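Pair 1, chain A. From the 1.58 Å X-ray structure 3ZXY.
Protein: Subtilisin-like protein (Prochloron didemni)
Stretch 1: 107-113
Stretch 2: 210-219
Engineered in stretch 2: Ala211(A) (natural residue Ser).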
# COMPACT_ATOMS: atom_id res chain seq x y z
N HIS A 107 9.08 7.42 -1.29
CA HIS A 107 9.54 6.35 -2.19
C HIS A 107 8.40 5.45 -2.61
O HIS A 107 8.39 4.92 -3.72
CB HIS A 107 10.59 5.47 -1.49
CG HIS A 107 11.85 6.18 -1.19
ND1 HIS A 107 12.12 6.71 0.02
CD2 HIS A 107 12.96 6.43 -1.98
CE1 HIS A 107 13.32 7.30 -0.01
NE2 HIS A 107 13.85 7.13 -1.23
N ILE A 108 7.45 5.25 -1.70
CA ILE A 108 6.30 4.39 -1.89
C ILE A 108 5.08 5.18 -1.45
O ILE A 108 5.13 5.90 -0.45
CB ILE A 108 6.41 3.10 -1.03
CG1 ILE A 108 7.55 2.22 -1.53
CG2 ILE A 108 5.09 2.31 -1.02
CD1 ILE A 108 8.06 1.28 -0.46
N ILE A 109 4.01 5.06 -2.23
CA ILE A 109 2.71 5.68 -1.92
C ILE A 109 1.69 4.55 -1.86
O ILE A 109 1.42 3.89 -2.85
CB ILE A 109 2.32 6.73 -2.99
CG1 ILE A 109 3.34 7.87 -3.00
CG2 ILE A 109 0.91 7.29 -2.72
CD1 ILE A 109 3.11 8.91 -4.08
N ASN A 110 1.15 4.32 -0.67
CA ASN A 110 0.11 3.30 -0.45
C ASN A 110 -1.25 3.95 -0.65
O ASN A 110 -1.59 4.90 0.05
CB ASN A 110 0.22 2.75 0.97
CG ASN A 110 -0.76 1.62 1.26
OD1 ASN A 110 -0.38 0.45 1.21
ND2 ASN A 110 -2.03 1.95 1.55
N ILE A 111 -2.03 3.43 -1.59
CA ILE A 111 -3.42 3.90 -1.79
C ILE A 111 -4.35 2.69 -1.69
O ILE A 111 -4.59 1.97 -2.66
CB ILE A 111 -3.60 4.60 -3.14
CG1 ILE A 111 -2.61 5.77 -3.27
CG2 ILE A 111 -5.04 5.08 -3.30
CD1 ILE A 111 -2.76 6.56 -4.56
N SER A 112 -4.89 2.50 -0.49
CA SER A 112 -5.83 1.43 -0.22
C SER A 112 -7.22 1.90 -0.58
O SER A 112 -8.11 1.99 0.28
CB SER A 112 -5.79 1.04 1.25
OG SER A 112 -4.58 0.36 1.55
N GLY A 113 -7.41 2.25 -1.83
CA GLY A 113 -8.69 2.73 -2.32
C GLY A 113 -8.64 2.91 -3.81
O GLY A 113 -7.61 2.66 -4.43
N THR A 210 -9.01 -6.01 -0.05
CA THR A 210 -7.81 -5.60 -0.76
C THR A 210 -7.16 -4.36 -0.13
O THR A 210 -5.96 -4.17 -0.28
CB THR A 210 -8.05 -5.37 -2.27
OG1 THR A 210 -8.98 -4.30 -2.49
CG2 THR A 210 -8.56 -6.65 -2.95
N ALA A 211 -7.95 -3.54 0.58
CA ALA A 211 -7.38 -2.38 1.28
C ALA A 211 -6.36 -2.76 2.34
O ALA A 211 -5.53 -1.93 2.71
CB ALA A 211 -8.48 -1.56 1.94
N PHE A 212 -6.44 -3.97 2.86
CA PHE A 212 -5.57 -4.41 3.95
C PHE A 212 -4.42 -5.27 3.45
O PHE A 212 -3.34 -5.30 4.05
CB PHE A 212 -6.42 -5.05 5.06
CG PHE A 212 -7.57 -4.17 5.41
CD1 PHE A 212 -7.35 -2.94 5.99
CD2 PHE A 212 -8.85 -4.50 5.01
CE1 PHE A 212 -8.39 -2.08 6.25
CE2 PHE A 212 -9.90 -3.64 5.26
CZ PHE A 212 -9.67 -2.43 5.90
N ALA A 213 -4.62 -5.91 2.30
CA ALA A 213 -3.53 -6.59 1.58
C ALA A 213 -2.52 -5.58 1.03
O ALA A 213 -1.32 -5.82 1.03
CB ALA A 213 -4.12 -7.42 0.43
N THR A 214 -3.03 -4.44 0.56
CA THR A 214 -2.21 -3.39 -0.06
C THR A 214 -1.03 -2.95 0.84
O THR A 214 0.10 -2.95 0.38
CB THR A 214 -3.10 -2.23 -0.54
OG1 THR A 214 -3.98 -2.72 -1.55
CG2 THR A 214 -2.29 -1.08 -1.11
N PRO A 215 -1.28 -2.58 2.12
CA PRO A 215 -0.18 -2.16 2.99
C PRO A 215 0.82 -3.25 3.32
O PRO A 215 1.97 -2.94 3.67
CB PRO A 215 -0.88 -1.61 4.24
CG PRO A 215 -2.23 -2.22 4.20
CD PRO A 215 -2.59 -2.33 2.76
N ILE A 216 0.42 -4.51 3.23
CA ILE A 216 1.38 -5.59 3.41
C ILE A 216 2.41 -5.51 2.30
O ILE A 216 3.62 -5.59 2.53
CB ILE A 216 0.70 -6.97 3.45
CG1 ILE A 216 -0.18 -7.06 4.71
CG2 ILE A 216 1.76 -8.08 3.47
CD1 ILE A 216 -0.99 -8.32 4.83
N VAL A 217 1.95 -5.35 1.07
CA VAL A 217 2.86 -5.18 -0.07
C VAL A 217 3.69 -3.89 0.05
O VAL A 217 4.89 -3.91 -0.20
CB VAL A 217 2.10 -5.26 -1.42
CG1 VAL A 217 3.02 -4.92 -2.59
CG2 VAL A 217 1.44 -6.63 -1.58
N SER A 218 3.07 -2.78 0.45
CA SER A 218 3.83 -1.54 0.63
C SER A 218 4.93 -1.72 1.67
O SER A 218 6.06 -1.25 1.48
CB SER A 218 2.91 -0.43 1.07
OG SER A 218 2.03 -0.10 -0.01
N GLY A 219 4.60 -2.41 2.76
CA GLY A 219 5.59 -2.70 3.80
C GLY A 219 6.75 -3.54 3.31
O GLY A 219 7.93 -3.21 3.57

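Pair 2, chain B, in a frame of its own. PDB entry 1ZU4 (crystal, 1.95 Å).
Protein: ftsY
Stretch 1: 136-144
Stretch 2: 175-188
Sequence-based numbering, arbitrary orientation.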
# COMPACT_ATOMS: atom_id res chain seq x y z
N VAL B 136 -3.70 18.85 -9.78
CA VAL B 136 -4.39 17.58 -9.45
C VAL B 136 -5.91 17.72 -9.42
O VAL B 136 -6.46 18.65 -8.83
CB VAL B 136 -3.94 16.96 -8.11
CG1 VAL B 136 -4.58 15.55 -7.91
CG2 VAL B 136 -2.43 16.79 -8.07
N LEU B 137 -6.57 16.76 -10.06
CA LEU B 137 -8.02 16.70 -10.07
C LEU B 137 -8.47 15.36 -9.49
O LEU B 137 -7.90 14.34 -9.80
CB LEU B 137 -8.52 16.85 -11.51
CG LEU B 137 -10.06 16.88 -11.68
CD1 LEU B 137 -10.69 18.11 -11.00
CD2 LEU B 137 -10.42 16.85 -13.16
N ILE B 138 -9.48 15.40 -8.62
CA ILE B 138 -10.13 14.21 -8.07
C ILE B 138 -11.55 14.06 -8.65
O ILE B 138 -12.31 15.06 -8.77
CB ILE B 138 -10.25 14.33 -6.53
CG1 ILE B 138 -8.85 14.32 -5.88
CG2 ILE B 138 -11.11 13.23 -5.94
CD1 ILE B 138 -8.85 15.00 -4.52
N ALA B 139 -11.88 12.81 -8.99
CA ALA B 139 -13.19 12.43 -9.46
C ALA B 139 -13.76 11.63 -8.38
O ALA B 139 -13.36 10.48 -8.18
CB ALA B 139 -13.13 11.56 -10.80
N ALA B 140 -14.71 12.22 -7.67
CA ALA B 140 -15.50 11.57 -6.62
C ALA B 140 -16.52 10.58 -7.20
O ALA B 140 -17.74 10.82 -7.12
CB ALA B 140 -16.24 12.65 -5.80
N ALA B 141 -16.02 9.47 -7.75
CA ALA B 141 -16.87 8.50 -8.45
C ALA B 141 -17.36 7.35 -7.58
O ALA B 141 -17.96 6.40 -8.09
CB ALA B 141 -16.17 7.96 -9.70
N ASP B 142 -17.10 7.45 -6.27
CA ASP B 142 -17.79 6.59 -5.31
C ASP B 142 -19.05 7.33 -4.93
O ASP B 142 -19.09 8.07 -3.94
CB ASP B 142 -16.93 6.34 -4.07
CG ASP B 142 -17.50 5.27 -3.17
OD1 ASP B 142 -18.72 4.98 -3.22
OD2 ASP B 142 -16.71 4.70 -2.39
N THR B 143 -20.08 7.13 -5.74
CA THR B 143 -21.37 7.80 -5.57
C THR B 143 -22.32 6.95 -4.70
O THR B 143 -23.46 7.35 -4.49
CB THR B 143 -22.05 8.10 -6.94
OG1 THR B 143 -22.33 6.86 -7.60
CG2 THR B 143 -21.17 8.96 -7.86
N PHE B 144 -21.87 5.80 -4.18
CA PHE B 144 -22.77 4.93 -3.40
C PHE B 144 -23.35 5.60 -2.14
O PHE B 144 -24.47 5.28 -1.68
CB PHE B 144 -22.15 3.56 -3.03
CG PHE B 144 -23.11 2.69 -2.26
CD1 PHE B 144 -24.00 1.85 -2.94
CD2 PHE B 144 -23.21 2.80 -0.86
CE1 PHE B 144 -24.96 1.08 -2.22
CE2 PHE B 144 -24.16 2.05 -0.13
CZ PHE B 144 -25.04 1.19 -0.82
N ASP B 175 -24.67 7.51 -11.82
CA ASP B 175 -23.76 6.57 -12.47
C ASP B 175 -22.35 7.11 -12.27
O ASP B 175 -22.07 8.28 -12.63
CB ASP B 175 -24.06 6.43 -13.96
CG ASP B 175 -23.24 5.32 -14.66
OD1 ASP B 175 -22.21 4.92 -14.12
OD2 ASP B 175 -23.61 4.86 -15.77
N PRO B 176 -21.47 6.30 -11.63
CA PRO B 176 -20.06 6.63 -11.44
C PRO B 176 -19.33 7.10 -12.71
O PRO B 176 -18.51 8.02 -12.63
CB PRO B 176 -19.46 5.32 -10.93
CG PRO B 176 -20.63 4.64 -10.19
CD PRO B 176 -21.82 4.99 -11.04
N ALA B 177 -19.61 6.47 -13.86
CA ALA B 177 -18.96 6.87 -15.10
C ALA B 177 -19.29 8.28 -15.47
O ALA B 177 -18.52 8.89 -16.17
CB ALA B 177 -19.28 5.93 -16.28
N SER B 178 -20.44 8.80 -15.04
CA SER B 178 -20.77 10.17 -15.48
C SER B 178 -19.85 11.18 -14.79
O SER B 178 -19.46 12.17 -15.38
CB SER B 178 -22.24 10.51 -15.30
OG SER B 178 -22.57 10.55 -13.92
N VAL B 179 -19.48 10.91 -13.54
CA VAL B 179 -18.50 11.77 -12.84
C VAL B 179 -17.13 11.69 -13.57
O VAL B 179 -16.47 12.69 -13.79
CB VAL B 179 -18.35 11.32 -11.39
CG1 VAL B 179 -17.33 12.20 -10.65
CG2 VAL B 179 -19.76 11.27 -10.67
N VAL B 180 -16.75 10.48 -13.96
CA VAL B 180 -15.49 10.29 -14.72
C VAL B 180 -15.58 11.01 -16.05
O VAL B 180 -14.67 11.73 -16.41
CB VAL B 180 -15.13 8.82 -14.80
CG1 VAL B 180 -13.98 8.56 -15.80
CG2 VAL B 180 -14.80 8.32 -13.39
N PHE B 181 -16.71 10.89 -16.75
CA PHE B 181 -16.92 11.72 -17.96
C PHE B 181 -16.68 13.22 -17.71
O PHE B 181 -15.94 13.90 -18.46
CB PHE B 181 -18.35 11.49 -18.55
CG PHE B 181 -18.65 12.32 -19.78
CD1 PHE B 181 -18.65 11.74 -21.04
CD2 PHE B 181 -18.96 13.67 -19.67
CE1 PHE B 181 -18.94 12.48 -22.17
CE2 PHE B 181 -19.25 14.45 -20.81
CZ PHE B 181 -19.24 13.83 -22.06
N ASP B 182 -17.28 13.75 -16.65
CA ASP B 182 -17.06 15.17 -16.35
C ASP B 182 -15.62 15.53 -15.99
O ASP B 182 -15.08 16.54 -16.48
CB ASP B 182 -18.01 15.63 -15.24
CG ASP B 182 -19.45 15.77 -15.75
OD1 ASP B 182 -19.64 15.86 -17.00
OD2 ASP B 182 -20.36 15.84 -14.89
N ALA B 183 -14.99 14.68 -15.19
CA ALA B 183 -13.57 14.91 -14.80
C ALA B 183 -12.57 14.86 -15.96
O ALA B 183 -11.65 15.71 -16.07
CB ALA B 183 -13.19 13.91 -13.70
N ILE B 184 -12.75 13.89 -16.85
CA ILE B 184 -11.80 13.72 -17.92
C ILE B 184 -11.76 14.94 -18.83
O ILE B 184 -10.67 15.35 -19.25
CB ILE B 184 -11.99 12.41 -18.68
CG1 ILE B 184 -10.91 11.42 -18.26
CG2 ILE B 184 -11.94 12.64 -20.18
CD1 ILE B 184 -9.57 11.55 -19.03
N LYS B 185 -12.95 15.50 -19.07
CA LYS B 185 -13.17 16.69 -19.85
C LYS B 185 -12.41 17.91 -19.27
O LYS B 185 -11.61 18.55 -19.95
CB LYS B 185 -14.69 16.95 -19.91
CG LYS B 185 -15.12 18.11 -20.83
CD LYS B 185 -16.56 18.54 -20.55
CE LYS B 185 -16.77 20.03 -20.93
NZ LYS B 185 -16.56 20.32 -22.42
N LYS B 186 -12.68 18.22 -18.00
CA LYS B 186 -11.94 19.25 -17.28
C LYS B 186 -10.42 18.99 -17.30
O LYS B 186 -9.64 19.92 -17.52
CB LYS B 186 -12.45 19.27 -15.83
CG LYS B 186 -11.86 20.29 -14.95
CD LYS B 186 -12.75 20.44 -13.72
CE LYS B 186 -12.16 21.38 -12.71
NZ LYS B 186 -11.85 22.69 -13.33
N ALA B 187 -10.00 17.74 -17.08
CA ALA B 187 -8.59 17.43 -16.86
C ALA B 187 -7.77 17.65 -18.11
O ALA B 187 -6.66 18.20 -18.07
CB ALA B 187 -8.39 16.01 -16.30
N LYS B 188 -8.38 17.23 -19.22
CA LYS B 188 -7.83 17.38 -20.56
C LYS B 188 -7.80 18.84 -21.00
O LYS B 188 -6.82 19.28 -21.62
CB LYS B 188 -8.62 16.54 -21.56
CG LYS B 188 -8.08 16.61 -22.99
CD LYS B 188 -8.82 15.67 -23.93
CE LYS B 188 -8.03 15.52 -25.27
NZ LYS B 188 -6.59 15.10 -25.01

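In both pairs a short strand packs against a helix that runs nearly antiparallel to it. The angle between the N-to-C directions is 169° in pair 1 and 162° in pair 2. The axes approach to 8.4 Å and 7.9 Å. Superposing 14 central residues on N, CA and C gives an RMSD of 0.8 Å.

Every second residue of the first stretch, from Ile108(A) to Ser112(A) and from Leu137(B) to Ala141(B), points its CB toward the helix. Ile108(A), Asn110(A) and Ser112(A) in pair 1 are matched by Leu137(B), Ala139(B) and Ala141(B) in pair 2. On the helix, Ala211(A), Thr214(A), Pro215(A) and Ser218(A) match Pro176(B), Val179(B), Val180(B) and Ala183(B). Ala211(A) is an engineered residue; the natural one is Ser.

The middle of the contact differs in chemistry. In pair 1, Ser218(A) OG donates a hydrogen bond to Asn110(A) OD1 at 2.8 Å. Asn110(A) OD1 lies 3.4 Å from Thr214(A) CG2. Asn110(A) OD1 is also 3.3 Å from Pro215(A) N, but a proline nitrogen has no hydrogen to share. In pair 2 the matching residues of the bonded pair are both alanines, and Ala139(B) CB meets Ala183(B) CB at 3.7 Å. The CA atoms of Ala139(B) and Ala183(B) are 5.9 Å apart, and the CA atoms of Asn110(A) and Ser218(A) 6.2 Å, so the spacing is similar.

Near the start of the helix, Ser112(A) OG donates to Ala211(A) O at 2.7 Å. Ser112(A) OG also accepts from Asn110(A) ND2 at 3.0 Å, so Asn110(A) and Ser112(A) are linked to each other and to the helix. Ala141(B) takes the place of Ser112(A) and makes apolar contacts instead. Ala141(B) CB is 4.0 Å from Val180(B) CG2 and 4.3 Å from Val179(B) CB. Thr214(A) and Val179(B) have nearly the same shape, and their side-chain centres fall 0.4 Å apart. The threonine hydroxyl is used within its own helix, where Thr214(A) OG1 donates to Thr210(A) O at 2.8 Å.

At the other end, both pairs use a branched aliphatic residue. Ile108(A) CD1 lies 3.8 Å from Ser218(A) O. Leu137(B) CD2 lies 3.4 Å from Ala183(B) O.

Pair 1 thus joins its two stretches with two hydrogen bonds. Pair 2 has no hydrogen bond across the stretches. It relies on apolar packing.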